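Local coordinates for protein putative L-alanine-DL-glutamate epimerase (Burkholderia xenovorans, PDB 3GO2) that probably catalyses racemisation or epimerisation, as a magnesium-binding member of the mandelate racemase/muconate lactonizing enzyme family, at residues 18-23 against 354-359; 24-27 against 31-34; 51-56 against 70-75; 94-99 against 297-302. All coordinates share one frame; numbering follows the deposited sequence.

Contact 1 of 4, residues 18-23 against 354-359; sequences RNYHFV and ELFTHA
Phe356 pushes the rim of its ring against the rim of Phe22, where the N-terminal capping domain of the enolase superfamily fold meets the tail of the chain beyond the barrel strands. Strand 19-27 offers two aromatic knobs, Tyr20 and Phe22, two residues apart and so on one face of the sheet. Segment 354-359, which takes in the end of the short helix 352-355 and the loop after it, answers with Leu355 and Phe356. The two phenylalanine rings lie 5.9 Å apart at their centroids with planes at 71°, and neither stands over the other's face, so they meet rim to rim without stacking. With CG anti to the carbonyl carbon (chi1 -58°), Phe356 carries the tip of its ring into the notch between Phe22 and Tyr20, whose CE2 lies at the phenylalanine's edge near its plane. The Leu355 CD1 methyl sits at the edge of the Tyr20 ring, 3.9 Å from Tyr20 CE2. No hydrogen bond joins the segments; the polar end of Tyr20 instead bonds through OH to Glu352. Ile384 of helix 381-386 also packs on Phe22. The tightest approach between the two segments is Phe22 CE1 to Phe356 CE1, 3.7 Å.

Contact 2 of 4, residues 24-27 against 31-34; sequences KLTT and IVGW
Lys24 lays its aliphatic chain over one face of the Trp34 indole. With CG anti to the backbone N and every later torsion extended, the side chain runs beside the ring in the direction the ring itself points. CG makes a CH-pi contact, 3.9 Å from the centroid of the six-membered ring and 17° off its normal, while CB sits 3.5 Å from Trp34 CZ3. The ammonium group goes past the indole to a salt bridge with Glu381, so the ring meets methylenes and not charge. Val32 CG1 comes over the same face of the indole near its rim and also touches Lys24 CG at 3.7 Å, closing a small apolar cluster on the side of the sheet that carries Lys24, Thr26, Val32 and Trp34.

Beneath these side chains the backbones pair antiparallel. Leu25 and Gly33 form a hydrogen-bonded pair, Leu25 N to Gly33 O and Gly33 N to Leu25 O both at 2.8 Å, with non-hydrogen-bonded pairs Lys24-Trp34 and Thr26-Val32 on either side. Nearer the turn, Thr27 N reaches Ile31 O at 2.9 Å. Thr27 OG1, placed between its own N and carbonyl carbon (chi1 75°), accepts from Ile31 N at 3.2 Å, a bent bond of 138° at the hydrogen. On the other face Leu25 packs against Leu95 of helix 82-103. The arrangement is a beta hairpin, part of the three-stranded antiparallel sheet of the N-terminal capping domain in the enolase superfamily.

Contact 3 of 4, residues 51-56 against 70-75; sequences EQLGKR and AEAYCL
Leu75 presses a methyl on the flat face of the Arg56 guanidinium, joining two helices of the N-terminal capping domain of the enolase superfamily. CD1 lies over the centre of the group, 3.6 Å from CZ, and CD2 touches the terminal nitrogens more loosely. The arginine and leucine side chains arrive from opposite directions. The Arg56 chain folds at chi2 (-73°) and chi3 (-55°), and this double bend sets the guanidinium broadside to the leucine.

Glu71 belongs to the same first shell but is held less directly. Its OE2 is 4.1 Å from Arg56 NH2, beyond a salt bridge, so any attraction is probably long-range. OE1 has a salt bridge with Arg67, a helical turn earlier, which anchors the carboxylate on its own helix.

Further out, the segment axes stay 11.1 Å apart at an angle of 129°, and only side chains bridge the gap between 51-56 and 70-75. Ile88 of helix 82-103 touches both Leu53 and Ala72, filling in beneath this loose pairing. A neighbouring subunit also reaches helix 65-76: Phe181 of that neighbouring subunit packs on Leu75, and Tyr249 of the same neighbouring subunit on Tyr73. At the buried end of the interface, Leu53 CD2 meets Ala72 CB at 4.3 Å.

Contact 4 of 4, residues 94-99 against 297-302; sequences ALLDAK and GVWQSM
Leu96 points across from helix 82-103 to the start of helix 298-310, bringing together the capping domain and the barrel domain of the enolase superfamily fold. Both methyls at its branched end are used. CD1 rests against the start of the helix, 3.9 Å from both Val298 CB and Trp299 N. The leucine runs at a slant to the valine. CD2 turns to the indole, 4.2 Å from Trp299 CE3, approaching the ring at an oblique angle. One leucine thus touches two successive residues of the first helical turn, and the contact across the segments is apolar, with no hydrogen bond between them.

The indole is fixed from other directions too. His65 meets it edge-to-face, Gln300 NE2 lies in its plane at the edge, and Leu111 of a neighbouring subunit packs against it. Asn93, just ahead of segment 94-99, adds a polar tie between the domains by accepting from Val298 N through OD1.

The helix bearing Val298 and Trp299 starts at Gly297, the N-cap. This glycine has positive phi (87°) and follows the short helix 293-296, and the chain redirects there into the new helix. Its carbonyl oxygen takes two donors from one residue: Ser301 N at 2.9 Å in the regular helical bond, and Ser301 OG, which comes from above the carbonyl plane, 2.7 Å from Gly297 O.

Contacts 1 and 2 share strand 19-27, with centres 15 Å apart, and the indole of Trp34 bridges them, its CE3 lying 3.4 Å from Val23 O. Helix 82-103 covers the other face of that sheet: Val23 CG1 meets Ala94 CB at 3.7 Å, tying contact 1 to contact 4, and Asp97 OD2 lies 2.8 Å from Trp34 N, a probable hydrogen bond from contact 2 to contact 4. Contact 3 stays separate, its nearest atoms about 7 Å from contacts 1 and 4. Toward the active site, the Tyr20 side chain is about 11 Å from that of His125, a 2-oxoglutarate-binding residue. In contact 3, the Leu75 side chain is about 13 Å from a bound magnesium ion.

Contact 1 of 4, residues 18-23 against 354-359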
loop_
_atom_site.group_PDB
_atom_site.type_symbol
_atom_site.label_atom_id
_atom_site.label_comp_id
_atom_site.label_asym_id
_atom_site.label_seq_id
_atom_site.Cartn_x
_atom_site.Cartn_y
_atom_site.Cartn_z
ATOM N N ARG A 18 26.943 12.071 36.637
ATOM C CA ARG A 18 25.520 11.964 36.652
ATOM C C ARG A 18 25.134 11.435 38.038
ATOM O O ARG A 18 25.993 11.117 38.849
ATOM C CB ARG A 18 25.038 11.000 35.559
ATOM C CG ARG A 18 25.647 9.622 35.699
ATOM C CD ARG A 18 25.147 8.659 34.625
ATOM N NE ARG A 18 25.844 7.373 34.742
ATOM C CZ ARG A 18 25.579 6.303 33.997
ATOM N NH1 ARG A 18 24.634 6.352 33.049
ATOM N NH2 ARG A 18 26.276 5.183 34.187
ATOM N N ASN A 19 23.839 11.317 38.286
ATOM C CA ASN A 19 23.361 10.711 39.509
ATOM C C ASN A 19 22.674 9.400 39.219
ATOM O O ASN A 19 22.216 9.161 38.093
ATOM C CB ASN A 19 22.363 11.633 40.184
ATOM C CG ASN A 19 22.998 12.938 40.613
ATOM O OD1 ASN A 19 24.121 12.940 41.120
ATOM N ND2 ASN A 19 22.286 14.042 40.421
ATOM N N TYR A 20 22.568 8.575 40.247
ATOM C CA TYR A 20 21.669 7.430 40.202
ATOM C C TYR A 20 20.418 7.780 40.966
ATOM O O TYR A 20 20.479 8.525 41.925
ATOM C CB TYR A 20 22.267 6.226 40.887
ATOM C CG TYR A 20 23.450 5.574 40.228
ATOM C CD1 TYR A 20 23.699 5.669 38.853
ATOM C CD2 TYR A 20 24.288 4.763 40.980
ATOM C CE1 TYR A 20 24.770 5.033 38.284
ATOM C CE2 TYR A 20 25.348 4.122 40.404
ATOM C CZ TYR A 20 25.581 4.256 39.060
ATOM O OH TYR A 20 26.650 3.581 38.508
ATOM N N HIS A 21 19.287 7.215 40.558
ATOM C CA HIS A 21 18.041 7.373 41.272
ATOM C C HIS A 21 17.395 6.023 41.557
ATOM O O HIS A 21 17.545 5.088 40.785
ATOM C CB HIS A 21 17.044 8.201 40.453
ATOM C CG HIS A 21 17.540 9.562 40.082
ATOM N ND1 HIS A 21 17.083 10.703 40.707
ATOM C CD2 HIS A 21 18.402 9.973 39.121
ATOM C CE1 HIS A 21 17.658 11.761 40.160
ATOM N NE2 HIS A 21 18.466 11.349 39.201
ATOM N N PHE A 22 16.634 5.960 42.644
ATOM C CA PHE A 22 16.012 4.715 43.084
ATOM C C PHE A 22 14.616 4.955 43.568
ATOM O O PHE A 22 14.335 6.030 44.114
ATOM C CB PHE A 22 16.828 4.064 44.225
ATOM C CG PHE A 22 18.261 3.900 43.909
ATOM C CD1 PHE A 22 18.696 2.824 43.165
ATOM C CD2 PHE A 22 19.197 4.837 44.315
ATOM C CE1 PHE A 22 20.044 2.694 42.832
ATOM C CE2 PHE A 22 20.540 4.697 43.996
ATOM C CZ PHE A 22 20.956 3.645 43.250
ATOM N N VAL A 23 13.753 3.968 43.330
ATOM C CA VAL A 23 12.430 3.860 43.975
ATOM C C VAL A 23 12.527 2.800 45.073
ATOM O O VAL A 23 13.073 1.720 44.862
ATOM C CB VAL A 23 11.310 3.469 43.001
ATOM C CG1 VAL A 23 9.961 3.285 43.735
ATOM C CG2 VAL A 23 11.180 4.536 41.908
ATOM N N GLU A 354 30.088 -0.280 46.880
ATOM C CA GLU A 354 29.586 0.237 48.161
ATOM C C GLU A 354 28.075 0.462 48.137
ATOM O O GLU A 354 27.414 0.317 49.157
ATOM C CB GLU A 354 30.306 1.574 48.494
ATOM C CG GLU A 354 30.077 2.164 49.896
ATOM C CD GLU A 354 30.536 3.640 50.023
ATOM O OE1 GLU A 354 31.296 4.129 49.156
ATOM O OE2 GLU A 354 30.116 4.321 50.994
ATOM N N LEU A 355 27.546 0.845 46.972
ATOM C CA LEU A 355 26.156 1.297 46.866
ATOM C C LEU A 355 25.161 0.165 46.866
ATOM O O LEU A 355 23.974 0.408 47.083
ATOM C CB LEU A 355 25.954 2.107 45.578
ATOM C CG LEU A 355 26.738 3.414 45.493
ATOM C CD1 LEU A 355 26.649 3.978 44.080
ATOM C CD2 LEU A 355 26.232 4.415 46.518
ATOM N N PHE A 356 25.620 -1.060 46.599
ATOM C CA PHE A 356 24.717 -2.183 46.438
ATOM C C PHE A 356 25.164 -3.396 47.244
ATOM O O PHE A 356 26.362 -3.603 47.469
ATOM C CB PHE A 356 24.648 -2.574 44.948
ATOM C CG PHE A 356 24.185 -1.446 44.046
ATOM C CD1 PHE A 356 22.833 -1.153 43.932
ATOM C CD2 PHE A 356 25.092 -0.659 43.353
ATOM C CE1 PHE A 356 22.395 -0.120 43.113
ATOM C CE2 PHE A 356 24.662 0.359 42.528
ATOM C CZ PHE A 356 23.300 0.638 42.427
ATOM N N THR A 357 24.208 -4.220 47.637
ATOM C CA THR A 357 24.521 -5.405 48.429
ATOM C C THR A 357 25.297 -6.454 47.628
ATOM O O THR A 357 26.222 -7.087 48.158
ATOM C CB THR A 357 23.269 -6.033 49.036
ATOM O OG1 THR A 357 22.324 -6.310 47.998
ATOM C CG2 THR A 357 22.624 -5.130 50.118
ATOM N N HIS A 358 24.942 -6.616 46.351
ATOM C CA HIS A 358 25.601 -7.572 45.442
ATOM C C HIS A 358 25.992 -6.950 44.121
ATOM O O HIS A 358 25.301 -6.077 43.590
ATOM C CB HIS A 358 24.662 -8.752 45.141
ATOM C CG HIS A 358 24.235 -9.493 46.363
ATOM N ND1 HIS A 358 25.052 -10.415 46.992
ATOM C CD2 HIS A 358 23.090 -9.445 47.083
ATOM C CE1 HIS A 358 24.418 -10.901 48.047
ATOM N NE2 HIS A 358 23.222 -10.343 48.119
ATOM N N ALA A 359 27.110 -7.419 43.581
ATOM C CA ALA A 359 27.613 -6.975 42.297
ATOM C C ALA A 359 27.394 -8.069 41.258
ATOM O O ALA A 359 27.496 -9.260 41.558
ATOM C CB ALA A 359 29.131 -6.661 42.410
#

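Contact 2 of 4, residues 24-27 against 31-34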
loop_
_atom_site.group_PDB
_atom_site.type_symbol
_atom_site.label_atom_id
_atom_site.label_comp_id
_atom_site.label_asym_id
_atom_site.label_seq_id
_atom_site.Cartn_x
_atom_site.Cartn_y
_atom_site.Cartn_z
ATOM N N LYS A 24 11.992 3.143 46.238
ATOM C CA LYS A 24 11.940 2.264 47.405
ATOM C C LYS A 24 10.491 2.116 47.819
ATOM O O LYS A 24 9.854 3.088 48.234
ATOM C CB LYS A 24 12.726 2.869 48.568
ATOM C CG LYS A 24 12.730 1.976 49.776
ATOM C CD LYS A 24 13.339 2.664 50.984
ATOM C CE LYS A 24 13.529 1.696 52.097
ATOM N NZ LYS A 24 14.049 2.423 53.322
ATOM N N LEU A 25 9.960 0.915 47.695
ATOM C CA LEU A 25 8.554 0.646 47.953
ATOM C C LEU A 25 8.475 -0.310 49.129
ATOM O O LEU A 25 9.121 -1.356 49.122
ATOM C CB LEU A 25 7.927 0.014 46.698
ATOM C CG LEU A 25 6.455 -0.364 46.723
ATOM C CD1 LEU A 25 5.938 -0.346 45.256
ATOM C CD2 LEU A 25 6.178 -1.706 47.429
ATOM N N THR A 26 7.681 0.030 50.142
ATOM C CA THR A 26 7.599 -0.811 51.347
ATOM C C THR A 26 6.183 -1.329 51.495
ATOM O O THR A 26 5.226 -0.573 51.297
ATOM C CB THR A 26 7.983 0.022 52.632
ATOM O OG1 THR A 26 9.297 0.567 52.492
ATOM C CG2 THR A 26 7.942 -0.857 53.904
ATOM N N THR A 27 6.044 -2.610 51.864
ATOM C CA THR A 27 4.734 -3.219 52.090
ATOM C C THR A 27 4.384 -3.254 53.591
ATOM O O THR A 27 5.244 -3.042 54.445
ATOM C CB THR A 27 4.683 -4.642 51.528
ATOM O OG1 THR A 27 5.404 -5.536 52.376
ATOM C CG2 THR A 27 5.324 -4.701 50.142
ATOM N N ILE A 31 8.344 -5.873 53.593
ATOM C CA ILE A 31 9.126 -6.188 52.396
ATOM C C ILE A 31 9.426 -4.882 51.673
ATOM O O ILE A 31 8.548 -4.022 51.573
ATOM C CB ILE A 31 8.346 -7.108 51.429
ATOM C CG1 ILE A 31 8.053 -8.470 52.075
ATOM C CG2 ILE A 31 9.127 -7.288 50.115
ATOM C CD1 ILE A 31 9.216 -9.369 52.114
ATOM N N VAL A 32 10.671 -4.740 51.192
ATOM C CA VAL A 32 11.086 -3.565 50.445
ATOM C C VAL A 32 11.433 -3.967 49.018
ATOM O O VAL A 32 12.294 -4.820 48.809
ATOM C CB VAL A 32 12.284 -2.866 51.079
ATOM C CG1 VAL A 32 12.754 -1.700 50.234
ATOM C CG2 VAL A 32 11.931 -2.417 52.514
ATOM N N GLY A 33 10.727 -3.366 48.062
ATOM C CA GLY A 33 11.025 -3.517 46.643
ATOM C C GLY A 33 11.763 -2.273 46.151
ATOM O O GLY A 33 11.426 -1.141 46.526
ATOM N N TRP A 34 12.758 -2.508 45.295
ATOM C CA TRP A 34 13.606 -1.465 44.749
ATOM C C TRP A 34 13.630 -1.478 43.235
ATOM O O TRP A 34 13.557 -2.547 42.598
ATOM C CB TRP A 34 15.055 -1.707 45.167
ATOM C CG TRP A 34 15.386 -1.494 46.618
ATOM C CD1 TRP A 34 15.515 -2.459 47.588
ATOM C CD2 TRP A 34 15.693 -0.253 47.245
ATOM N NE1 TRP A 34 15.878 -1.885 48.777
ATOM C CE2 TRP A 34 15.986 -0.530 48.592
ATOM C CE3 TRP A 34 15.732 1.070 46.803
ATOM C CZ2 TRP A 34 16.325 0.466 49.489
ATOM C CZ3 TRP A 34 16.071 2.060 47.703
ATOM C CH2 TRP A 34 16.368 1.745 49.028
#

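Contact 3 of 4, residues 51-56 against 70-75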
loop_
_atom_site.group_PDB
_atom_site.type_symbol
_atom_site.label_atom_id
_atom_site.label_comp_id
_atom_site.label_asym_id
_atom_site.label_seq_id
_atom_site.Cartn_x
_atom_site.Cartn_y
_atom_site.Cartn_z
ATOM N N GLU A 51 6.822 10.669 42.380
ATOM C CA GLU A 51 6.274 11.192 43.642
ATOM C C GLU A 51 4.762 11.361 43.612
ATOM O O GLU A 51 4.096 11.084 44.602
ATOM C CB GLU A 51 6.972 12.508 44.031
ATOM C CG GLU A 51 8.404 12.301 44.556
ATOM C CD GLU A 51 8.479 11.544 45.911
ATOM O OE1 GLU A 51 7.522 11.605 46.703
ATOM O OE2 GLU A 51 9.507 10.898 46.203
ATOM N N GLN A 52 4.215 11.812 42.486
ATOM C CA GLN A 52 2.748 11.949 42.330
ATOM C C GLN A 52 2.069 10.595 42.210
ATOM O O GLN A 52 1.083 10.310 42.887
ATOM C CB GLN A 52 2.420 12.775 41.085
ATOM C CG GLN A 52 2.717 14.204 41.267
ATOM C CD GLN A 52 1.818 14.795 42.323
ATOM O OE1 GLN A 52 0.624 14.929 42.101
ATOM N NE2 GLN A 52 2.375 15.096 43.492
ATOM N N LEU A 53 2.577 9.751 41.324
ATOM C CA LEU A 53 1.982 8.431 41.123
ATOM C C LEU A 53 2.071 7.519 42.340
ATOM O O LEU A 53 1.139 6.746 42.617
ATOM C CB LEU A 53 2.603 7.736 39.903
ATOM C CG LEU A 53 2.149 8.334 38.581
ATOM C CD1 LEU A 53 2.886 7.669 37.421
ATOM C CD2 LEU A 53 0.622 8.182 38.407
ATOM N N GLY A 54 3.175 7.602 43.080
ATOM C CA GLY A 54 3.350 6.788 44.273
ATOM C C GLY A 54 2.315 7.083 45.340
ATOM O O GLY A 54 1.907 6.194 46.083
ATOM N N LYS A 55 1.875 8.329 45.413
ATOM C CA LYS A 55 0.802 8.701 46.353
ATOM C C LYS A 55 -0.485 7.959 46.081
ATOM O O LYS A 55 -1.248 7.683 47.008
ATOM C CB LYS A 55 0.536 10.204 46.302
ATOM C CG LYS A 55 1.678 11.013 46.777
ATOM C CD LYS A 55 1.397 12.494 46.615
ATOM C CE LYS A 55 2.474 13.308 47.277
ATOM N NZ LYS A 55 1.883 14.493 47.984
ATOM N N ARG A 56 -0.745 7.656 44.813
ATOM C CA ARG A 56 -1.963 6.951 44.425
ATOM C C ARG A 56 -1.863 5.451 44.721
ATOM O O ARG A 56 -2.869 4.761 44.909
ATOM C CB ARG A 56 -2.248 7.165 42.932
ATOM C CG ARG A 56 -2.194 8.608 42.475
ATOM C CD ARG A 56 -3.391 9.377 42.962
ATOM N NE ARG A 56 -4.620 8.705 42.544
ATOM C CZ ARG A 56 -5.474 9.166 41.629
ATOM N NH1 ARG A 56 -5.266 10.341 41.024
ATOM N NH2 ARG A 56 -6.557 8.454 41.330
ATOM N N ALA A 70 -2.402 -0.089 34.694
ATOM C CA ALA A 70 -3.597 0.271 33.965
ATOM C C ALA A 70 -4.158 1.576 34.497
ATOM O O ALA A 70 -4.492 2.458 33.727
ATOM C CB ALA A 70 -4.672 -0.852 34.047
ATOM N N GLU A 71 -4.157 1.743 35.815
ATOM C CA GLU A 71 -4.694 2.975 36.412
ATOM C C GLU A 71 -3.801 4.169 36.094
ATOM O O GLU A 71 -4.277 5.265 35.761
ATOM C CB GLU A 71 -4.818 2.807 37.919
ATOM C CG GLU A 71 -5.430 4.041 38.600
ATOM C CD GLU A 71 -5.585 3.880 40.109
ATOM O OE1 GLU A 71 -4.755 3.230 40.746
ATOM O OE2 GLU A 71 -6.537 4.444 40.656
ATOM N N ALA A 72 -2.497 3.964 36.214
ATOM C CA ALA A 72 -1.527 5.010 35.933
ATOM C C ALA A 72 -1.595 5.484 34.485
ATOM O O ALA A 72 -1.494 6.665 34.236
ATOM C CB ALA A 72 -0.100 4.560 36.292
ATOM N N TYR A 73 -1.760 4.551 33.562
ATOM C CA TYR A 73 -1.882 4.882 32.152
ATOM C C TYR A 73 -3.122 5.744 31.944
ATOM O O TYR A 73 -3.059 6.757 31.235
ATOM C CB TYR A 73 -1.970 3.596 31.347
ATOM C CG TYR A 73 -2.051 3.861 29.854
ATOM C CD1 TYR A 73 -1.052 4.558 29.196
ATOM C CD2 TYR A 73 -3.129 3.417 29.116
ATOM C CE1 TYR A 73 -1.123 4.800 27.808
ATOM C CE2 TYR A 73 -3.215 3.676 27.739
ATOM C CZ TYR A 73 -2.212 4.353 27.103
ATOM O OH TYR A 73 -2.305 4.565 25.752
ATOM N N CYS A 74 -4.229 5.375 32.598
ATOM C CA CYS A 74 -5.454 6.169 32.537
ATOM C C CYS A 74 -5.207 7.593 33.040
ATOM O O CYS A 74 -5.588 8.566 32.380
ATOM C CB CYS A 74 -6.577 5.532 33.348
ATOM S SG CYS A 74 -7.290 4.025 32.665
ATOM N N LEU A 75 -4.563 7.707 34.205
ATOM C CA LEU A 75 -4.399 8.990 34.868
ATOM C C LEU A 75 -3.488 9.935 34.111
ATOM O O LEU A 75 -3.612 11.153 34.262
ATOM C CB LEU A 75 -3.839 8.798 36.278
ATOM C CG LEU A 75 -4.736 8.049 37.247
ATOM C CD1 LEU A 75 -3.979 7.835 38.589
ATOM C CD2 LEU A 75 -6.084 8.775 37.432
#

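Contact 4 of 4, residues 94-99 against 297-302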
loop_
_atom_site.group_PDB
_atom_site.type_symbol
_atom_site.label_atom_id
_atom_site.label_comp_id
_atom_site.label_asym_id
_atom_site.label_seq_id
_atom_site.Cartn_x
_atom_site.Cartn_y
_atom_site.Cartn_z
ATOM N N ALA A 94 9.791 -1.598 40.916
ATOM C CA ALA A 94 9.845 -1.738 42.376
ATOM C C ALA A 94 8.736 -2.669 42.851
ATOM O O ALA A 94 8.950 -3.471 43.753
ATOM C CB ALA A 94 9.747 -0.354 43.068
ATOM N N LEU A 95 7.571 -2.592 42.199
ATOM C CA LEU A 95 6.452 -3.510 42.496
ATOM C C LEU A 95 6.873 -4.952 42.212
ATOM O O LEU A 95 6.591 -5.862 43.003
ATOM C CB LEU A 95 5.211 -3.131 41.696
ATOM C CG LEU A 95 4.351 -1.972 42.175
ATOM C CD1 LEU A 95 3.350 -1.513 41.120
ATOM C CD2 LEU A 95 3.602 -2.401 43.434
ATOM N N LEU A 96 7.542 -5.180 41.088
ATOM C CA LEU A 96 7.948 -6.547 40.752
ATOM C C LEU A 96 8.927 -7.093 41.784
ATOM O O LEU A 96 8.796 -8.237 42.232
ATOM C CB LEU A 96 8.564 -6.606 39.359
ATOM C CG LEU A 96 7.605 -6.403 38.192
ATOM C CD1 LEU A 96 8.436 -6.159 36.922
ATOM C CD2 LEU A 96 6.638 -7.607 38.026
ATOM N N ASP A 97 9.904 -6.279 42.170
ATOM C CA ASP A 97 10.870 -6.696 43.183
ATOM C C ASP A 97 10.139 -7.109 44.480
ATOM O O ASP A 97 10.433 -8.155 45.112
ATOM C CB ASP A 97 11.837 -5.562 43.485
ATOM C CG ASP A 97 13.047 -6.012 44.273
ATOM O OD1 ASP A 97 13.526 -7.151 44.057
ATOM O OD2 ASP A 97 13.532 -5.205 45.110
ATOM N N ALA A 98 9.208 -6.256 44.910
ATOM C CA ALA A 98 8.473 -6.497 46.159
ATOM C C ALA A 98 7.606 -7.760 46.075
ATOM O O ALA A 98 7.517 -8.545 47.026
ATOM C CB ALA A 98 7.639 -5.276 46.536
ATOM N N LYS A 99 6.979 -7.966 44.928
ATOM C CA LYS A 99 6.175 -9.146 44.707
ATOM C C LYS A 99 7.017 -10.415 44.714
ATOM O O LYS A 99 6.652 -11.397 45.367
ATOM C CB LYS A 99 5.413 -9.031 43.401
ATOM C CG LYS A 99 4.491 -10.216 43.134
ATOM C CD LYS A 99 3.530 -9.941 41.979
ATOM C CE LYS A 99 2.470 -11.007 41.829
ATOM N NZ LYS A 99 1.353 -10.722 40.841
ATOM N N GLY A 297 9.479 -0.476 32.355
ATOM C CA GLY A 297 9.074 -1.518 33.283
ATOM C C GLY A 297 9.302 -2.860 32.629
ATOM O O GLY A 297 9.050 -3.059 31.429
ATOM N N VAL A 298 9.781 -3.819 33.406
ATOM C CA VAL A 298 10.039 -5.129 32.864
ATOM C C VAL A 298 8.779 -5.874 32.415
ATOM O O VAL A 298 8.845 -6.635 31.444
ATOM C CB VAL A 298 10.889 -5.977 33.898
ATOM C CG1 VAL A 298 10.893 -7.459 33.546
ATOM C CG2 VAL A 298 12.308 -5.405 33.974
ATOM N N TRP A 299 7.641 -5.675 33.085
ATOM C CA TRP A 299 6.429 -6.400 32.695
ATOM C C TRP A 299 5.982 -5.910 31.337
ATOM O O TRP A 299 5.655 -6.700 30.456
ATOM C CB TRP A 299 5.325 -6.228 33.734
ATOM C CG TRP A 299 4.206 -7.191 33.573
ATOM C CD1 TRP A 299 2.967 -6.937 33.080
ATOM C CD2 TRP A 299 4.232 -8.583 33.904
ATOM N NE1 TRP A 299 2.205 -8.092 33.112
ATOM C CE2 TRP A 299 2.970 -9.108 33.611
ATOM C CE3 TRP A 299 5.196 -9.421 34.465
ATOM C CZ2 TRP A 299 2.654 -10.459 33.838
ATOM C CZ3 TRP A 299 4.872 -10.732 34.690
ATOM C CH2 TRP A 299 3.625 -11.232 34.379
ATOM N N GLN A 300 6.000 -4.596 31.146
ATOM C CA GLN A 300 5.671 -4.035 29.849
ATOM C C GLN A 300 6.691 -4.482 28.791
ATOM O O GLN A 300 6.315 -4.735 27.646
ATOM C CB GLN A 300 5.611 -2.501 29.920
ATOM C CG GLN A 300 4.648 -1.922 30.959
ATOM C CD GLN A 300 3.297 -2.604 30.985
ATOM O OE1 GLN A 300 2.657 -2.753 29.943
ATOM N NE2 GLN A 300 2.887 -3.084 32.160
ATOM N N SER A 301 7.956 -4.617 29.187
ATOM C CA SER A 301 9.008 -5.027 28.270
ATOM C C SER A 301 8.819 -6.460 27.800
ATOM O O SER A 301 9.208 -6.779 26.678
ATOM C CB SER A 301 10.389 -4.851 28.909
ATOM O OG SER A 301 10.557 -3.496 29.246
ATOM N N MET A 302 8.239 -7.328 28.641
ATOM C CA MET A 302 7.924 -8.691 28.196
ATOM C C MET A 302 6.901 -8.674 27.036
ATOM O O MET A 302 7.004 -9.452 26.067
ATOM C CB MET A 302 7.415 -9.563 29.370
ATOM C CG MET A 302 8.427 -9.793 30.485
ATOM S SD MET A 302 10.076 -10.435 30.052
ATOM C CE MET A 302 9.539 -12.086 29.505
#